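Local coordinates for acetyl-CoA hydrolase/transferase family protein (Porphyromonas gingivalis, PDB 2NVV), which probably hydrolyses acetyl-CoA or exchanges coenzyme A between acetate and another acyl-CoA, as a zinc-binding member of the acetyl-CoA hydrolase/transferase family, at residues A[255-259]-A[284-288]; A[263-267]-A[287-291]; A[291-295]-A[323-328]; A[347-353]-A[386-392]. Numbering follows the deposited sequence.

Interaction 1 (A[255-259]-A[284-288])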
loop_
_atom_site.group_PDB
_atom_site.type_symbol
_atom_site.label_atom_id
_atom_site.label_comp_id
_atom_site.label_asym_id
_atom_site.label_seq_id
_atom_site.Cartn_x
_atom_site.Cartn_y
_atom_site.Cartn_z
ATOM N N LEU A 255 -3.984 14.548 -11.750
ATOM C CA LEU A 255 -3.135 14.880 -10.609
ATOM C C LEU A 255 -3.845 14.834 -9.272
ATOM O O LEU A 255 -5.061 14.933 -9.193
ATOM C CB LEU A 255 -2.522 16.269 -10.757
ATOM C CG LEU A 255 -1.534 16.572 -11.882
ATOM C CD1 LEU A 255 -1.126 18.023 -11.754
ATOM C CD2 LEU A 255 -0.308 15.682 -11.804
ATOM N N GLN A 256 -3.050 14.671 -8.224
ATOM C CA GLN A 256 -3.542 14.650 -6.863
ATOM C C GLN A 256 -2.478 15.333 -6.030
ATOM O O GLN A 256 -1.277 15.053 -6.182
ATOM C CB GLN A 256 -3.765 13.221 -6.378
ATOM C CG GLN A 256 -4.233 13.116 -4.933
ATOM C CD GLN A 256 -3.093 13.161 -3.938
ATOM O OE1 GLN A 256 -2.065 12.507 -4.121
ATOM N NE2 GLN A 256 -3.273 13.924 -2.871
ATOM N N SER A 257 -2.907 16.263 -5.181
ATOM C CA SER A 257 -1.972 16.975 -4.324
ATOM C C SER A 257 -2.631 17.159 -2.974
ATOM O O SER A 257 -3.862 17.074 -2.862
ATOM C CB SER A 257 -1.639 18.345 -4.913
ATOM O OG SER A 257 -2.669 19.289 -4.639
ATOM N N GLY A 258 -1.820 17.389 -1.946
ATOM C CA GLY A 258 -2.379 17.609 -0.631
ATOM C C GLY A 258 -2.824 19.052 -0.501
ATOM O O GLY A 258 -2.996 19.758 -1.489
ATOM N N VAL A 259 -3.019 19.489 0.733
ATOM C CA VAL A 259 -3.422 20.857 1.005
ATOM C C VAL A 259 -2.236 21.554 1.670
ATOM O O VAL A 259 -1.463 20.916 2.379
ATOM C CB VAL A 259 -4.642 20.887 1.947
ATOM C CG1 VAL A 259 -4.948 22.330 2.376
ATOM C CG2 VAL A 259 -5.838 20.283 1.237
ATOM N N GLU A 284 -8.261 14.656 -3.450
ATOM C CA GLU A 284 -9.072 14.443 -2.275
ATOM C C GLU A 284 -9.844 15.719 -2.060
ATOM O O GLU A 284 -11.077 15.714 -2.097
ATOM C CB GLU A 284 -8.205 14.191 -1.053
ATOM C CG GLU A 284 -7.770 12.761 -0.872
ATOM C CD GLU A 284 -6.774 12.617 0.254
ATOM O OE1 GLU A 284 -5.609 13.034 0.082
ATOM O OE2 GLU A 284 -7.156 12.101 1.314
ATOM N N VAL A 285 -9.121 16.813 -1.829
ATOM C CA VAL A 285 -9.771 18.102 -1.598
ATOM C C VAL A 285 -9.385 19.182 -2.622
ATOM O O VAL A 285 -8.209 19.410 -2.918
ATOM C CB VAL A 285 -9.530 18.614 -0.122
ATOM C CG1 VAL A 285 -8.746 17.587 0.676
ATOM C CG2 VAL A 285 -8.827 19.950 -0.116
ATOM N N ILE A 286 -10.407 19.825 -3.172
ATOM C CA ILE A 286 -10.227 20.870 -4.155
ATOM C C ILE A 286 -10.107 22.182 -3.395
ATOM O O ILE A 286 -11.026 22.566 -2.669
ATOM C CB ILE A 286 -11.433 20.895 -5.114
ATOM C CG1 ILE A 286 -11.600 19.504 -5.738
ATOM C CG2 ILE A 286 -11.237 21.928 -6.188
ATOM C CD1 ILE A 286 -12.917 19.290 -6.438
ATOM N N GLN A 287 -8.969 22.859 -3.545
ATOM C CA GLN A 287 -8.738 24.116 -2.850
ATOM C C GLN A 287 -8.836 25.331 -3.765
ATOM O O GLN A 287 -9.070 25.204 -4.970
ATOM C CB GLN A 287 -7.367 24.096 -2.172
ATOM C CG GLN A 287 -6.201 24.015 -3.146
ATOM C CD GLN A 287 -5.732 22.592 -3.402
ATOM O OE1 GLN A 287 -4.784 22.118 -2.771
ATOM N NE2 GLN A 287 -6.394 21.903 -4.321
ATOM N N ASP A 288 -8.660 26.516 -3.180
ATOM C CA ASP A 288 -8.719 27.763 -3.932
ATOM C C ASP A 288 -7.771 27.736 -5.117
ATOM O O ASP A 288 -8.147 28.107 -6.224
ATOM C CB ASP A 288 -8.357 28.947 -3.038
ATOM C CG ASP A 288 -9.418 29.251 -2.008
ATOM O OD1 ASP A 288 -9.209 30.165 -1.194
ATOM O OD2 ASP A 288 -10.467 28.592 -2.007
#
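At Q256, in the edge strand 255-257, the amide reaches toward the carboxylate of E284: NE2 of Q256 lies 3.9 Å from OE1 of E284, too far for a hydrogen bond. Each side chain has its polar partner elsewhere, OE1 of Q256 on N351 and OE2 of E284 on N337. S257 OG donates to the O of G258 at 3.2 Å, a bond internal to the turn, and stands 4.0 Å from OE1 of Q287. With this turn the strand runs into helix 261-272. The strand-turn-helix and its glycine-rich sequence resemble a Rossmann-type GxGxxA pattern, consistent with the predicted binding of CoA by G258 and V259, while E284 is the predicted residue of the glutamyl-CoA thioester intermediate. At G258, the carbonyl O comes within 3.2 Å of OE1 of Q287, a proximity of two acceptors and not a bond, so the modelled amide orientation gives no attraction here. V259 makes the apolar end of the contact, its CG2 3.3 Å from CG2 of V285. The end-to-end directions of 256-259 and 284-287 differ by 55°.

Interaction 2 (A[263-267]-A[287-291])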
loop_
_atom_site.group_PDB
_atom_site.type_symbol
_atom_site.label_atom_id
_atom_site.label_comp_id
_atom_site.label_asym_id
_atom_site.label_seq_id
_atom_site.Cartn_x
_atom_site.Cartn_y
_atom_site.Cartn_z
ATOM N N ALA A 263 1.637 22.657 -1.794
ATOM C CA ALA A 263 0.621 22.265 -2.766
ATOM C C ALA A 263 0.217 23.464 -3.615
ATOM O O ALA A 263 0.138 23.363 -4.839
ATOM C CB ALA A 263 -0.601 21.714 -2.048
ATOM N N ASN A 264 -0.047 24.592 -2.960
ATOM C CA ASN A 264 -0.438 25.814 -3.657
ATOM C C ASN A 264 0.650 26.261 -4.617
ATOM O O ASN A 264 0.365 26.719 -5.720
ATOM C CB ASN A 264 -0.704 26.934 -2.658
ATOM C CG ASN A 264 -1.956 26.711 -1.863
ATOM O OD1 ASN A 264 -2.157 27.329 -0.819
ATOM N ND2 ASN A 264 -2.815 25.833 -2.351
ATOM N N ALA A 265 1.895 26.123 -4.186
ATOM C CA ALA A 265 3.031 26.507 -5.009
ATOM C C ALA A 265 3.145 25.561 -6.201
ATOM O O ALA A 265 3.404 25.997 -7.329
ATOM C CB ALA A 265 4.315 26.475 -4.179
ATOM N N VAL A 266 2.947 24.268 -5.949
ATOM C CA VAL A 266 3.018 23.266 -7.000
ATOM C C VAL A 266 1.961 23.568 -8.056
ATOM O O VAL A 266 2.272 23.657 -9.248
ATOM C CB VAL A 266 2.823 21.841 -6.427
ATOM C CG1 VAL A 266 2.732 20.826 -7.547
ATOM C CG2 VAL A 266 3.992 21.492 -5.535
ATOM N N LEU A 267 0.719 23.752 -7.617
ATOM C CA LEU A 267 -0.371 24.068 -8.535
ATOM C C LEU A 267 -0.077 25.328 -9.340
ATOM O O LEU A 267 -0.318 25.375 -10.543
ATOM C CB LEU A 267 -1.679 24.237 -7.759
ATOM C CG LEU A 267 -2.256 22.934 -7.189
ATOM C CD1 LEU A 267 -3.350 23.239 -6.188
ATOM C CD2 LEU A 267 -2.777 22.077 -8.321
ATOM N N GLN A 287 -8.969 22.859 -3.545
ATOM C CA GLN A 287 -8.738 24.116 -2.850
ATOM C C GLN A 287 -8.836 25.331 -3.765
ATOM O O GLN A 287 -9.070 25.204 -4.970
ATOM C CB GLN A 287 -7.367 24.096 -2.172
ATOM C CG GLN A 287 -6.201 24.015 -3.146
ATOM C CD GLN A 287 -5.732 22.592 -3.402
ATOM O OE1 GLN A 287 -4.784 22.118 -2.771
ATOM N NE2 GLN A 287 -6.394 21.903 -4.321
ATOM N N ASP A 288 -8.660 26.516 -3.180
ATOM C CA ASP A 288 -8.719 27.763 -3.932
ATOM C C ASP A 288 -7.771 27.736 -5.117
ATOM O O ASP A 288 -8.147 28.107 -6.224
ATOM C CB ASP A 288 -8.357 28.947 -3.038
ATOM C CG ASP A 288 -9.418 29.251 -2.008
ATOM O OD1 ASP A 288 -9.209 30.165 -1.194
ATOM O OD2 ASP A 288 -10.467 28.592 -2.007
ATOM N N ALA A 289 -6.542 27.293 -4.877
ATOM C CA ALA A 289 -5.528 27.236 -5.930
ATOM C C ALA A 289 -6.009 26.521 -7.189
ATOM O O ALA A 289 -5.669 26.924 -8.300
ATOM C CB ALA A 289 -4.262 26.578 -5.407
ATOM N N VAL A 290 -6.803 25.466 -7.015
ATOM C CA VAL A 290 -7.335 24.705 -8.152
ATOM C C VAL A 290 -8.382 25.530 -8.887
ATOM O O VAL A 290 -8.391 25.607 -10.115
ATOM C CB VAL A 290 -7.972 23.363 -7.680
ATOM C CG1 VAL A 290 -8.755 22.718 -8.808
ATOM C CG2 VAL A 290 -6.886 22.421 -7.189
ATOM N N ILE A 291 -9.262 26.156 -8.118
ATOM C CA ILE A 291 -10.312 26.996 -8.687
ATOM C C ILE A 291 -9.697 28.117 -9.535
ATOM O O ILE A 291 -10.164 28.403 -10.640
ATOM C CB ILE A 291 -11.164 27.609 -7.567
ATOM C CG1 ILE A 291 -11.719 26.488 -6.688
ATOM C CG2 ILE A 291 -12.272 28.452 -8.155
ATOM C CD1 ILE A 291 -12.626 25.530 -7.428
#
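Apolar contact centres on L267, whose CB points at the other segment and whose CD1 meets CB of A289 at 3.5 Å and CG2 of V290 at 3.8 Å. The same CD1 lies 3.7 Å from CD of Q287, so one leucine methyl touches three residues at the start of helix 288-295. The closest backbone approach, 5.8 Å between the CA atoms of N264 and A289, is possible because A289 presents just a methyl group there. Two helices that each follow a strand meet in this way: helix 261-272 comes after strand 255-257, while helix 288-295 comes after strand 285-286, with Q287 in the N-cap position. A263 falls on the last position of the unconfirmed GxGxxA pattern, and its small CB sits 4.3 Å from OE1 of Q287. Polar side chains join by van der Waals contact alone: ND2 of N264 is 3.5 Å from CB of A289 and 3.9 Å from CG of Q287. Behind this interface V290 also packs on I299 and A302 of strand 299-304.

Interaction 3 (A[291-295]-A[323-328])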
loop_
_atom_site.group_PDB
_atom_site.type_symbol
_atom_site.label_atom_id
_atom_site.label_comp_id
_atom_site.label_asym_id
_atom_site.label_seq_id
_atom_site.Cartn_x
_atom_site.Cartn_y
_atom_site.Cartn_z
ATOM N N ILE A 291 -9.262 26.156 -8.118
ATOM C CA ILE A 291 -10.312 26.996 -8.687
ATOM C C ILE A 291 -9.697 28.117 -9.535
ATOM O O ILE A 291 -10.164 28.403 -10.640
ATOM C CB ILE A 291 -11.164 27.609 -7.567
ATOM C CG1 ILE A 291 -11.719 26.488 -6.688
ATOM C CG2 ILE A 291 -12.272 28.452 -8.155
ATOM C CD1 ILE A 291 -12.626 25.530 -7.428
ATOM N N ALA A 292 -8.643 28.738 -9.010
ATOM C CA ALA A 292 -7.965 29.827 -9.698
ATOM C C ALA A 292 -7.470 29.396 -11.075
ATOM O O ALA A 292 -7.656 30.116 -12.055
ATOM C CB ALA A 292 -6.791 30.331 -8.846
ATOM N N LEU A 293 -6.834 28.224 -11.140
ATOM C CA LEU A 293 -6.321 27.679 -12.390
ATOM C C LEU A 293 -7.456 27.275 -13.315
ATOM O O LEU A 293 -7.316 27.291 -14.543
ATOM C CB LEU A 293 -5.436 26.466 -12.111
ATOM C CG LEU A 293 -4.113 26.822 -11.436
ATOM C CD1 LEU A 293 -3.322 25.558 -11.123
ATOM C CD2 LEU A 293 -3.319 27.757 -12.356
HETATM N N MSE A 294 -8.581 26.914 -12.711
HETATM C CA MSE A 294 -9.769 26.506 -13.445
HETATM C C MSE A 294 -10.348 27.700 -14.211
HETATM O O MSE A 294 -10.730 27.581 -15.379
HETATM C CB MSE A 294 -10.797 25.955 -12.461
HETATM C CG MSE A 294 -11.834 25.070 -13.081
HETATM SE SE MSE A 294 -12.842 24.164 -11.717
HETATM C CE MSE A 294 -14.613 24.694 -12.294
ATOM N N LYS A 295 -10.407 28.854 -13.543
ATOM C CA LYS A 295 -10.937 30.070 -14.166
ATOM C C LYS A 295 -10.049 30.542 -15.325
ATOM O O LYS A 295 -10.494 31.281 -16.199
ATOM C CB LYS A 295 -11.064 31.178 -13.128
ATOM C CG LYS A 295 -11.776 30.753 -11.865
ATOM C CD LYS A 295 -12.835 31.761 -11.465
ATOM C CE LYS A 295 -12.254 33.131 -11.215
ATOM N NZ LYS A 295 -13.354 34.121 -11.110
ATOM N N PHE A 323 -20.460 28.084 -15.090
ATOM C CA PHE A 323 -19.104 27.735 -15.438
ATOM C C PHE A 323 -18.550 26.548 -14.645
ATOM O O PHE A 323 -17.934 25.655 -15.223
ATOM C CB PHE A 323 -18.221 28.970 -15.219
ATOM C CG PHE A 323 -16.765 28.738 -15.483
ATOM C CD1 PHE A 323 -16.275 28.716 -16.788
ATOM C CD2 PHE A 323 -15.880 28.534 -14.429
ATOM C CE1 PHE A 323 -14.918 28.494 -17.033
ATOM C CE2 PHE A 323 -14.520 28.309 -14.663
ATOM C CZ PHE A 323 -14.038 28.290 -15.961
ATOM N N PHE A 324 -18.783 26.532 -13.335
ATOM C CA PHE A 324 -18.243 25.485 -12.473
ATOM C C PHE A 324 -18.978 24.156 -12.374
ATOM O O PHE A 324 -18.349 23.122 -12.215
ATOM C CB PHE A 324 -18.046 26.037 -11.059
ATOM C CG PHE A 324 -17.133 27.227 -10.994
ATOM C CD1 PHE A 324 -17.632 28.510 -11.173
ATOM C CD2 PHE A 324 -15.775 27.062 -10.776
ATOM C CE1 PHE A 324 -16.791 29.614 -11.138
ATOM C CE2 PHE A 324 -14.919 28.150 -10.739
ATOM C CZ PHE A 324 -15.428 29.435 -10.921
ATOM N N LYS A 325 -20.298 24.192 -12.465
ATOM C CA LYS A 325 -21.126 22.995 -12.334
ATOM C C LYS A 325 -20.636 21.744 -13.068
ATOM O O LYS A 325 -20.597 20.653 -12.495
ATOM C CB LYS A 325 -22.559 23.309 -12.768
ATOM C CG LYS A 325 -23.592 22.364 -12.186
ATOM C CD LYS A 325 -24.940 23.065 -12.038
ATOM C CE LYS A 325 -25.920 22.174 -11.304
ATOM N NZ LYS A 325 -25.273 21.621 -10.092
ATOM N N ASP A 326 -20.257 21.912 -14.326
ATOM C CA ASP A 326 -19.779 20.807 -15.150
ATOM C C ASP A 326 -18.261 20.601 -15.087
ATOM O O ASP A 326 -17.705 19.826 -15.868
ATOM C CB ASP A 326 -20.189 21.051 -16.601
ATOM C CG ASP A 326 -19.868 22.467 -17.057
ATOM O OD1 ASP A 326 -20.491 23.418 -16.527
ATOM O OD2 ASP A 326 -18.988 22.636 -17.932
ATOM N N LYS A 327 -17.590 21.286 -14.166
ATOM C CA LYS A 327 -16.141 21.154 -14.059
ATOM C C LYS A 327 -15.686 20.616 -12.720
ATOM O O LYS A 327 -14.514 20.282 -12.548
ATOM C CB LYS A 327 -15.465 22.493 -14.313
ATOM C CG LYS A 327 -15.662 23.033 -15.709
ATOM C CD LYS A 327 -15.067 24.431 -15.856
ATOM C CE LYS A 327 -15.320 24.962 -17.262
ATOM N NZ LYS A 327 -16.763 24.838 -17.641
ATOM N N ILE A 328 -16.616 20.532 -11.773
ATOM C CA ILE A 328 -16.300 20.030 -10.446
ATOM C C ILE A 328 -17.200 18.859 -10.146
ATOM O O ILE A 328 -18.384 18.912 -10.429
ATOM C CB ILE A 328 -16.534 21.102 -9.361
ATOM C CG1 ILE A 328 -15.659 22.327 -9.634
ATOM C CG2 ILE A 328 -16.232 20.517 -7.980
ATOM C CD1 ILE A 328 -16.035 23.524 -8.795
#
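A Met-aromatic contact ties the C-terminal part of helix 288-295 to the end of helix 321-324 and the turn leading into strand 328-330. M294, modelled as selenomethionine, has its SE 5.5 Å from the centroid of the F324 ring, 73° off the ring normal and hence oblique. Its CE lies 3.7 Å from CG1 of I328 and 4.3 Å from CE2 of F323. I291 extends the apolar surface, with CG2 3.7 Å from CE2 of F324 and CD1 4.2 Å from CD1 of I328. At the rim, CD of K295 touches the edge of F324 at CZ, 3.5 Å away. F323 directs its CZ edge at the carbonyl O of M294, 3.4 Å off. K327 turns its amine back within its own segment, where NZ donates to O of F323 at 2.8 Å and forms a salt bridge with OD2 of D326 at 3.1 Å. Cohesion between the segments is therefore chiefly hydrophobic, while the amines of K295 and K327 find acidic partners, D316 and D326, that do not lie across the interface.

Interaction 4 (A[347-353]-A[386-392])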
loop_
_atom_site.group_PDB
_atom_site.type_symbol
_atom_site.label_atom_id
_atom_site.label_comp_id
_atom_site.label_asym_id
_atom_site.label_seq_id
_atom_site.Cartn_x
_atom_site.Cartn_y
_atom_site.Cartn_z
ATOM N N VAL A 347 -3.043 8.222 -12.050
ATOM C CA VAL A 347 -3.000 9.461 -11.305
ATOM C C VAL A 347 -1.603 9.728 -10.780
ATOM O O VAL A 347 -0.991 8.853 -10.159
ATOM C CB VAL A 347 -3.963 9.421 -10.102
ATOM C CG1 VAL A 347 -3.952 10.747 -9.378
ATOM C CG2 VAL A 347 -5.356 9.096 -10.568
ATOM N N ILE A 348 -1.093 10.932 -11.035
ATOM C CA ILE A 348 0.218 11.317 -10.540
ATOM C C ILE A 348 -0.055 11.954 -9.185
ATOM O O ILE A 348 -0.825 12.905 -9.093
ATOM C CB ILE A 348 0.904 12.325 -11.496
ATOM C CG1 ILE A 348 1.257 11.614 -12.803
ATOM C CG2 ILE A 348 2.156 12.928 -10.832
ATOM C CD1 ILE A 348 1.752 12.513 -13.879
ATOM N N THR A 349 0.570 11.419 -8.139
ATOM C CA THR A 349 0.343 11.907 -6.784
ATOM C C THR A 349 1.507 12.697 -6.206
ATOM O O THR A 349 2.665 12.308 -6.351
ATOM C CB THR A 349 0.003 10.734 -5.824
ATOM O OG1 THR A 349 1.120 9.859 -5.717
ATOM C CG2 THR A 349 -1.176 9.938 -6.343
ATOM N N ILE A 350 1.175 13.805 -5.542
ATOM C CA ILE A 350 2.154 14.686 -4.920
ATOM C C ILE A 350 1.695 14.971 -3.491
ATOM O O ILE A 350 0.678 15.629 -3.275
ATOM C CB ILE A 350 2.258 16.014 -5.693
ATOM C CG1 ILE A 350 2.291 15.731 -7.197
ATOM C CG2 ILE A 350 3.519 16.761 -5.282
ATOM C CD1 ILE A 350 1.805 16.883 -8.032
ATOM N N ASN A 351 2.459 14.479 -2.521
ATOM C CA ASN A 351 2.125 14.637 -1.121
ATOM C C ASN A 351 3.300 15.157 -0.320
ATOM O O ASN A 351 4.431 15.125 -0.791
ATOM C CB ASN A 351 1.667 13.290 -0.577
ATOM C CG ASN A 351 0.299 12.894 -1.100
ATOM O OD1 ASN A 351 -0.720 13.328 -0.574
ATOM N ND2 ASN A 351 0.270 12.082 -2.148
ATOM N N THR A 352 3.025 15.629 0.896
ATOM C CA THR A 352 4.062 16.170 1.763
ATOM C C THR A 352 4.657 15.137 2.714
ATOM O O THR A 352 4.079 14.069 2.952
ATOM C CB THR A 352 3.527 17.315 2.624
ATOM O OG1 THR A 352 2.776 16.775 3.711
ATOM C CG2 THR A 352 2.632 18.221 1.812
ATOM N N ALA A 353 5.819 15.461 3.269
ATOM C CA ALA A 353 6.472 14.561 4.203
ATOM C C ALA A 353 6.887 15.339 5.436
ATOM O O ALA A 353 7.432 16.426 5.297
ATOM C CB ALA A 353 7.684 13.937 3.550
ATOM N N SER A 386 -0.209 5.352 -7.425
ATOM C CA SER A 386 0.003 6.364 -8.450
ATOM C C SER A 386 0.948 5.926 -9.562
ATOM O O SER A 386 1.765 5.019 -9.388
ATOM C CB SER A 386 0.561 7.641 -7.841
ATOM O OG SER A 386 1.860 7.402 -7.344
ATOM N N TYR A 387 0.830 6.604 -10.703
ATOM C CA TYR A 387 1.654 6.349 -11.877
ATOM C C TYR A 387 3.084 6.576 -11.423
ATOM O O TYR A 387 3.973 5.786 -11.717
ATOM C CB TYR A 387 1.265 7.335 -12.981
ATOM C CG TYR A 387 1.752 6.980 -14.358
ATOM C CD1 TYR A 387 2.983 7.429 -14.819
ATOM C CD2 TYR A 387 0.951 6.245 -15.225
ATOM C CE1 TYR A 387 3.401 7.162 -16.121
ATOM C CE2 TYR A 387 1.358 5.970 -16.528
ATOM C CZ TYR A 387 2.581 6.432 -16.972
ATOM O OH TYR A 387 2.983 6.175 -18.263
ATOM N N VAL A 388 3.288 7.675 -10.706
ATOM C CA VAL A 388 4.588 8.031 -10.144
ATOM C C VAL A 388 4.243 8.768 -8.862
ATOM O O VAL A 388 3.468 9.722 -8.894
ATOM C CB VAL A 388 5.400 9.014 -11.031
ATOM C CG1 VAL A 388 6.860 9.015 -10.582
ATOM C CG2 VAL A 388 5.301 8.637 -12.479
ATOM N N SER A 389 4.794 8.338 -7.732
ATOM C CA SER A 389 4.487 9.012 -6.474
ATOM C C SER A 389 5.585 9.997 -6.121
ATOM O O SER A 389 6.766 9.667 -6.175
ATOM C CB SER A 389 4.318 8.005 -5.340
ATOM O OG SER A 389 5.554 7.385 -5.047
ATOM N N ILE A 390 5.180 11.206 -5.758
ATOM C CA ILE A 390 6.119 12.257 -5.405
ATOM C C ILE A 390 5.885 12.779 -3.992
ATOM O O ILE A 390 4.750 12.930 -3.542
ATOM C CB ILE A 390 5.996 13.450 -6.375
ATOM C CG1 ILE A 390 6.192 12.977 -7.814
ATOM C CG2 ILE A 390 7.007 14.530 -6.005
ATOM C CD1 ILE A 390 5.837 14.022 -8.850
ATOM N N PHE A 391 6.972 13.048 -3.293
ATOM C CA PHE A 391 6.884 13.587 -1.953
ATOM C C PHE A 391 7.718 14.859 -1.889
ATOM O O PHE A 391 8.881 14.886 -2.308
ATOM C CB PHE A 391 7.361 12.556 -0.938
ATOM C CG PHE A 391 6.291 11.595 -0.525
ATOM C CD1 PHE A 391 5.330 11.969 0.421
ATOM C CD2 PHE A 391 6.216 10.326 -1.096
ATOM C CE1 PHE A 391 4.305 11.091 0.797
ATOM C CE2 PHE A 391 5.196 9.439 -0.730
ATOM C CZ PHE A 391 4.236 9.826 0.222
ATOM N N THR A 392 7.094 15.921 -1.397
ATOM C CA THR A 392 7.745 17.216 -1.269
ATOM C C THR A 392 7.930 17.576 0.189
ATOM O O THR A 392 7.211 17.088 1.050
ATOM C CB THR A 392 6.908 18.306 -1.901
ATOM O OG1 THR A 392 5.615 18.276 -1.302
ATOM C CG2 THR A 392 6.783 18.099 -3.396
#
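Side by side in one sheet, strands 348-352 and 389-392 run parallel, their axes 4.6 Å apart at closest and inclined by 26°. Bridged pairs alternate between faces. On one, CG2 of I350 fits the notch between CG2 of I390, 4.2 Å away, and CG2 of T392, 4.0 Å away, while CD1 of I390 fills the space beside CG2 of I348 at 4.3 Å; helix 226-245 covers I390. On the other, the F391 ring tilts over CB of N351, its CE1 3.7 Å away, and toward CB of A353, 4.4 Å from its CD1. Backbone bonds fix the register: I390 N to T349 O, 2.8 Å; N351 N to I390 O, 2.9 Å; T392 N to N351 O, 2.8 Å. Ahead of the strands, the Y387 ring stacks on Y114 of the second subunit. The connection passes through strands 355-357, 362-367 and 371-372 of another sheet before helix 379-385, which packs on the F391 face; a parallel core flanked by helices is that of an alpha/beta domain.

Interactions 1 and 4 belong to one sheet, since strand 255-257 is the neighbour of 348-352: Q256 O lies 2.8 Å from I350 N, and Q256 N lies 3.0 Å from I348 O. Interaction 2 shares Q287 and D288 with interaction 1, and CB of A263 comes within 3.1 Å of O of G258. I291 carries the chain on to interaction 3, which stays about 11 Å from interaction 4 by nearest atoms. The predicted catalytic E284 belongs to interaction 1, and its side chain is about 3 Å from G378. The side chain of N351 in interaction 4 is about 5 Å from that of E284. The side chain of T392 is about 3 Å from that of V262, so interactions 1 and 4 border the predicted CoA site.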